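Local atomic coordinates of protein disulfide-isomerase A4 (Rattus norvegicus, PDB entry 3EC3), a protein that catalyses the rearrangement of disulfide bonds in proteins in the endoplasmic reticulum, the piece described here being its noncatalytic thioredoxin-like domains b and b'. Residues 153-156 with 157-160; 177-180 with 181-184. The protein carries 1 engineered substitution. All coordinates share one frame; numbering follows the deposited sequence.

Contact 1 (153-156 with 157-160); sequences QFWR and NKVL
The ring of F154 meets the ammonium end of K158, while its own edge rests on W155: F154 CD1 stands 3.6 Å above the indole plane, over the centre, and W155 CE2 lies in the plane of the phenyl ring. K158 runs alongside the indole and crosses the phenyl ring at a slant. Its CD comes within 3.4 Å of W155 CZ3, and its NZ ends obliquely 3.2 Å from F154 CZ. The terminal bond of the lysine is nearly eclipsed (chi4 12°), a turn that carries NZ toward the phenyl ring. A water above one face of F154 donates to F154 O (2.6 Å) and accepts only a weak bond from K158 NZ. The indole also meets the ring of Y140.

The second flat group is the guanidinium of R156. L160 CD1 covers one face, 3.7 Å from R156 CZ, and Q153 OE1 sits at the edge, in the guanidinium plane, taking an almost straight bond from R156 NH1 (3.1 Å, 171°), which is tilted somewhat from the Q153 amide plane. R156 NE also reaches V118 O and NH1 reaches Q85 O, while Q153 NE2 binds K83 O. Beneath these side chains run ordinary helical bonds, such as L160 N to R156 O at 2.9 Å.

The chemistry thus differs round the helix. On the aromatic flank, a lysine reaches two rings with slight polar support; on the other, amide and backbone oxygens hold the buried guanidinium by its edges, which probably fixes its rotation and links helix 149-163 to strand 118-121 and, across the domain boundary, to the 83-85 loop.

Contact 2 (177-180 with 181-184); sequences EDYA and TEVK
E182 lays its carboxylate beside the ring of Y179, both side chains pointing the same way and the two planes only 13° apart. The nearest approach, E182 OE2 to Y179 CD2 at 3.3 Å, is oblique, and the oxygen finds its polar partners elsewhere: R121 forms a salt bridge to OE2, and the hydroxyl of Y139 is hydrogen-bonded to the same atom. E182 reaches this position with an extended chain, its CG anti to the backbone N (chi1 -176°). R121 also makes a cation-pi contact with Y179, whose OH is bonded to D126. The cation thus serves carboxylate and ring alike, probably steadying the negative charge on E182.

Two helical bonds start here. Y179 O receives V183 N at 2.8 Å, the donor coming nearly in line with the carbonyl, and A180 O receives K184 N at 2.9 Å. V183 CG2 packs close to the first of these acceptors, 3.2 Å from Y179 O. On the preceding side, A180 N donates to E177 O (3.0 Å), closing a type I beta turn. That turn is braced by the D178 carboxylate, bonded to the T123 hydroxyl, and by D175 OD1, which takes the backbone N of D178.

Y179 occupies the N-cap position, yet its long aromatic side chain is committed to D126 and R121. E182, three residues later, likewise directs its carboxylate to R121 and Y139, so the pair does not form a capping box. What emerges is a type I turn running directly into the first turn of a short helix, 180-185, which in this thioredoxin-like domain connects strand 170-175 with the antiparallel strand 196-200.

Overall arrangement
Both contacts are local and partly buried; contact 1 is helical throughout, whereas contact 2 joins a turn to a helix start. Both belong to the second thioredoxin-like domain, with centres about 20 Å apart and no touch between them. Contact 1 lies within helix 149-163, the crossover between the parallel strands 135-140 and 170-175; contact 2 begins the shorter helix that follows the latter strand. Position shapes chemistry: in the longer helix one flank faces the sheet and a loop of the first domain, and backbone carbonyls from both sides meet an arginine, whereas contact 2, farther from the chain centre, places a carboxylate and a tyrosine around R121. Strand 118-121 serves both, through V118 and R121.

Contact 1 (153-156 with 157-160)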
ATOM      1  N   GLN A 153       1.085  14.100   5.905  1.00 15.76           N
ATOM      2  CA  GLN A 153      -0.101  13.358   6.390  1.00 15.89           C
ATOM      3  C   GLN A 153      -1.346  14.224   6.299  1.00 17.22           C
ATOM      4  O   GLN A 153      -2.443  13.711   6.059  1.00 17.78           O
ATOM      5  CB  GLN A 153       0.096  12.915   7.845  1.00 16.40           C
ATOM      6  CG  GLN A 153       1.172  11.764   8.010  1.00 17.10           C
ATOM      7  CD  GLN A 153       0.817  10.442   7.309  1.00 20.25           C
ATOM      8  OE1 GLN A 153      -0.222  10.316   6.679  1.00 17.52           O
ATOM      9  NE2 GLN A 153       1.691   9.442   7.443  1.00 17.81           N
ATOM     10  N   PHE A 154      -1.163  15.534   6.463  1.00 17.74           N
ATOM     11  CA  PHE A 154      -2.277  16.481   6.253  1.00 17.77           C
ATOM     12  C   PHE A 154      -2.932  16.205   4.901  1.00 18.44           C
ATOM     13  O   PHE A 154      -4.158  16.047   4.796  1.00 18.12           O
ATOM     14  CB  PHE A 154      -1.823  17.924   6.349  1.00 18.43           C
ATOM     15  CG  PHE A 154      -2.925  18.920   5.997  1.00 20.68           C
ATOM     16  CD1 PHE A 154      -3.004  19.463   4.725  1.00 21.73           C
ATOM     17  CD2 PHE A 154      -3.884  19.278   6.948  1.00 22.23           C
ATOM     18  CE1 PHE A 154      -4.037  20.408   4.393  1.00 22.62           C
ATOM     19  CE2 PHE A 154      -4.913  20.187   6.641  1.00 23.94           C
ATOM     20  CZ  PHE A 154      -4.991  20.740   5.355  1.00 22.98           C
ATOM     21  N   TRP A 155      -2.117  16.196   3.856  1.00 17.55           N
ATOM     22  CA  TRP A 155      -2.629  15.967   2.514  1.00 17.70           C
ATOM     23  C   TRP A 155      -3.067  14.525   2.264  1.00 16.56           C
ATOM     24  O   TRP A 155      -4.083  14.284   1.577  1.00 17.90           O
ATOM     25  CB  TRP A 155      -1.589  16.364   1.498  1.00 16.64           C
ATOM     26  CG  TRP A 155      -1.373  17.869   1.521  1.00 17.10           C
ATOM     27  CD1 TRP A 155      -0.257  18.534   1.915  1.00 18.37           C
ATOM     28  CD2 TRP A 155      -2.335  18.863   1.157  1.00 18.58           C
ATOM     29  NE1 TRP A 155      -0.440  19.912   1.770  1.00 18.74           N
ATOM     30  CE2 TRP A 155      -1.718  20.132   1.323  1.00 18.18           C
ATOM     31  CE3 TRP A 155      -3.654  18.809   0.667  1.00 20.42           C
ATOM     32  CZ2 TRP A 155      -2.370  21.306   1.036  1.00 19.04           C
ATOM     33  CZ3 TRP A 155      -4.304  20.009   0.389  1.00 19.42           C
ATOM     34  CH2 TRP A 155      -3.663  21.226   0.599  1.00 18.26           C
ATOM     35  N   ARG A 156      -2.277  13.578   2.755  1.00 16.28           N
ATOM     36  CA  ARG A 156      -2.677  12.178   2.666  1.00 16.28           C
ATOM     37  C   ARG A 156      -4.069  11.928   3.258  1.00 17.00           C
ATOM     38  O   ARG A 156      -4.863  11.129   2.707  1.00 16.49           O
ATOM     39  CB  ARG A 156      -1.585  11.267   3.326  1.00 16.24           C
ATOM     40  CG  ARG A 156      -1.712   9.769   2.943  1.00 17.73           C
ATOM     41  CD  ARG A 156      -0.694   8.967   3.845  1.00 17.45           C
ATOM     42  NE  ARG A 156      -1.295   7.707   4.006  1.00 26.42           N
ATOM     43  CZ  ARG A 156      -1.855   7.182   5.052  1.00 18.21           C
ATOM     44  NH1 ARG A 156      -1.802   7.648   6.334  1.00 18.48           N
ATOM     45  NH2 ARG A 156      -2.391   6.030   4.782  1.00 22.36           N
ATOM     46  N   ASN A 157      -4.373  12.610   4.370  1.00 17.01           N
ATOM     47  CA  ASN A 157      -5.639  12.488   5.018  1.00 18.40           C
ATOM     48  C   ASN A 157      -6.810  12.916   4.082  1.00 18.07           C
ATOM     49  O   ASN A 157      -7.845  12.314   4.093  1.00 17.69           O
ATOM     50  CB  ASN A 157      -5.652  13.320   6.296  1.00 20.07           C
ATOM     51  CG  ASN A 157      -4.901  12.660   7.440  1.00 25.66           C
ATOM     52  OD1 ASN A 157      -4.522  13.325   8.414  1.00 32.35           O
ATOM     53  ND2 ASN A 157      -4.695  11.351   7.343  1.00 25.56           N
ATOM     54  N   LYS A 158      -6.604  13.938   3.253  1.00 17.92           N
ATOM     55  CA  LYS A 158      -7.665  14.374   2.306  1.00 18.96           C
ATOM     56  C   LYS A 158      -7.915  13.306   1.268  1.00 18.12           C
ATOM     57  O   LYS A 158      -9.076  13.095   0.825  1.00 17.15           O
ATOM     58  CB  LYS A 158      -7.213  15.653   1.608  1.00 18.37           C
ATOM     59  CG  LYS A 158      -7.157  16.861   2.577  1.00 22.50           C
ATOM     60  CD  LYS A 158      -6.835  18.121   1.752  1.00 27.46           C
ATOM     61  CE  LYS A 158      -7.159  19.440   2.437  1.00 30.60           C
ATOM     62  NZ  LYS A 158      -7.453  19.322   3.870  1.00 30.17           N
ATOM     63  N   VAL A 159      -6.828  12.647   0.864  1.00 16.81           N
ATOM     64  CA  VAL A 159      -6.926  11.549  -0.103  1.00 16.75           C
ATOM     65  C   VAL A 159      -7.653  10.331   0.492  1.00 16.34           C
ATOM     66  O   VAL A 159      -8.536   9.736  -0.148  1.00 16.09           O
ATOM     67  CB  VAL A 159      -5.535  11.146  -0.661  1.00 16.34           C
ATOM     68  CG1 VAL A 159      -5.711  10.115  -1.849  1.00 17.53           C
ATOM     69  CG2 VAL A 159      -4.793  12.403  -1.127  1.00 15.84           C
ATOM     70  N   LEU A 160      -7.327   9.995   1.733  1.00 15.50           N
ATOM     71  CA  LEU A 160      -7.953   8.853   2.411  1.00 14.84           C
ATOM     72  C   LEU A 160      -9.477   9.001   2.541  1.00 16.11           C
ATOM     73  O   LEU A 160     -10.263   8.029   2.388  1.00 15.85           O
ATOM     74  CB  LEU A 160      -7.361   8.759   3.810  1.00 15.50           C
ATOM     75  CG  LEU A 160      -6.005   8.036   3.966  1.00 15.52           C
ATOM     76  CD1 LEU A 160      -5.374   8.406   5.316  1.00 15.05           C
ATOM     77  CD2 LEU A 160      -6.234   6.515   3.873  1.00 15.35           C
TER
HETATM   78  O   HOH W   1      -6.323  16.906   5.985  1.00 32.47           O

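Contact 2 (177-180 with 181-184)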
ATOM      1  N   GLU A 177       8.190  15.895  -7.746  1.00 32.80           N
ATOM      2  CA  GLU A 177       9.554  15.913  -8.325  1.00 33.83           C
ATOM      3  C   GLU A 177       9.928  14.534  -8.867  1.00 33.78           C
ATOM      4  O   GLU A 177      10.381  14.414 -10.014  1.00 32.92           O
ATOM      5  CB  GLU A 177      10.603  16.322  -7.277  1.00 34.52           C
ATOM      6  CG  GLU A 177      10.784  17.819  -7.076  1.00 39.00           C
ATOM      7  CD  GLU A 177      12.230  18.223  -6.689  1.00 44.33           C
ATOM      8  OE1 GLU A 177      13.194  17.494  -7.035  1.00 46.21           O
ATOM      9  OE2 GLU A 177      12.401  19.286  -6.042  1.00 47.02           O
ATOM     10  N   ASP A 178       9.733  13.504  -8.037  1.00 33.41           N
ATOM     11  CA  ASP A 178       9.863  12.098  -8.443  1.00 34.46           C
ATOM     12  C   ASP A 178       9.147  11.867  -9.767  1.00 34.50           C
ATOM     13  O   ASP A 178       9.672  11.191 -10.674  1.00 34.26           O
ATOM     14  CB  ASP A 178       9.273  11.155  -7.364  1.00 34.89           C
ATOM     15  CG  ASP A 178       9.688   9.688  -7.553  1.00 37.97           C
ATOM     16  OD1 ASP A 178      10.674   9.399  -8.286  1.00 39.20           O
ATOM     17  OD2 ASP A 178       9.035   8.806  -6.959  1.00 39.34           O
ATOM     18  N   TYR A 179       7.960  12.445  -9.897  1.00 33.87           N
ATOM     19  CA  TYR A 179       7.180  12.273 -11.136  1.00 34.34           C
ATOM     20  C   TYR A 179       7.093  13.524 -12.007  1.00 34.47           C
ATOM     21  O   TYR A 179       6.091  13.747 -12.688  1.00 35.10           O
ATOM     22  CB  TYR A 179       5.786  11.732 -10.805  1.00 34.11           C
ATOM     23  CG  TYR A 179       5.821  10.278 -10.426  1.00 34.46           C
ATOM     24  CD1 TYR A 179       5.896   9.886  -9.091  1.00 34.72           C
ATOM     25  CD2 TYR A 179       5.792   9.281 -11.410  1.00 36.03           C
ATOM     26  CE1 TYR A 179       5.928   8.534  -8.732  1.00 33.82           C
ATOM     27  CE2 TYR A 179       5.829   7.921 -11.062  1.00 35.15           C
ATOM     28  CZ  TYR A 179       5.892   7.559  -9.729  1.00 35.28           C
ATOM     29  OH  TYR A 179       5.944   6.216  -9.400  1.00 34.08           O
ATOM     30  N   ALA A 180       8.148  14.335 -11.979  1.00 35.18           N
ATOM     31  CA  ALA A 180       8.210  15.588 -12.754  1.00 35.85           C
ATOM     32  C   ALA A 180       7.734  15.442 -14.207  1.00 36.31           C
ATOM     33  O   ALA A 180       6.875  16.216 -14.686  1.00 36.20           O
ATOM     34  CB  ALA A 180       9.630  16.185 -12.703  1.00 35.29           C
ATOM     35  N   THR A 181       8.279  14.450 -14.902  1.00 36.53           N
ATOM     36  CA  THR A 181       7.975  14.321 -16.317  1.00 37.66           C
ATOM     37  C   THR A 181       6.598  13.714 -16.574  1.00 37.47           C
ATOM     38  O   THR A 181       5.947  14.087 -17.538  1.00 38.13           O
ATOM     39  CB  THR A 181       9.142  13.712 -17.179  1.00 37.57           C
ATOM     40  OG1 THR A 181       8.599  13.080 -18.342  1.00 38.23           O
ATOM     41  CG2 THR A 181       9.976  12.700 -16.396  1.00 39.09           C
ATOM     42  N   GLU A 182       6.135  12.825 -15.691  1.00 37.83           N
ATOM     43  CA  GLU A 182       4.744  12.388 -15.723  1.00 37.48           C
ATOM     44  C   GLU A 182       3.793  13.585 -15.554  1.00 37.38           C
ATOM     45  O   GLU A 182       2.782  13.668 -16.270  1.00 37.47           O
ATOM     46  CB  GLU A 182       4.475  11.338 -14.628  1.00 37.12           C
ATOM     47  CG  GLU A 182       3.077  10.782 -14.662  1.00 38.67           C
ATOM     48  CD  GLU A 182       2.932   9.616 -13.741  1.00 39.21           C
ATOM     49  OE1 GLU A 182       3.064   8.477 -14.220  1.00 40.39           O
ATOM     50  OE2 GLU A 182       2.734   9.834 -12.530  1.00 40.57           O
ATOM     51  N   VAL A 183       4.131  14.502 -14.594  1.00 37.66           N
ATOM     52  CA  VAL A 183       3.323  15.703 -14.308  1.00 38.21           C
ATOM     53  C   VAL A 183       3.297  16.720 -15.461  1.00 39.55           C
ATOM     54  O   VAL A 183       2.246  17.316 -15.751  1.00 39.66           O
ATOM     55  CB  VAL A 183       3.833  16.390 -13.013  1.00 38.68           C
ATOM     56  CG1 VAL A 183       3.195  17.778 -12.808  1.00 37.68           C
ATOM     57  CG2 VAL A 183       3.573  15.475 -11.794  1.00 37.66           C
ATOM     58  N   LYS A 184       4.454  16.922 -16.102  1.00 39.38           N
ATOM     59  CA  LYS A 184       4.560  17.784 -17.268  1.00 40.79           C
ATOM     60  C   LYS A 184       3.647  17.229 -18.351  1.00 41.14           C
ATOM     61  O   LYS A 184       2.793  17.949 -18.896  1.00 41.50           O
ATOM     62  CB  LYS A 184       6.008  17.826 -17.762  1.00 40.48           C
ATOM     63  CG  LYS A 184       6.247  18.752 -18.935  1.00 41.63           C
ATOM     64  CD  LYS A 184       7.716  18.699 -19.366  1.00 43.92           C
ATOM     65  CE  LYS A 184       8.664  19.341 -18.291  1.00 45.26           C
ATOM     66  NZ  LYS A 184       8.998  18.404 -17.129  1.00 46.56           N
TER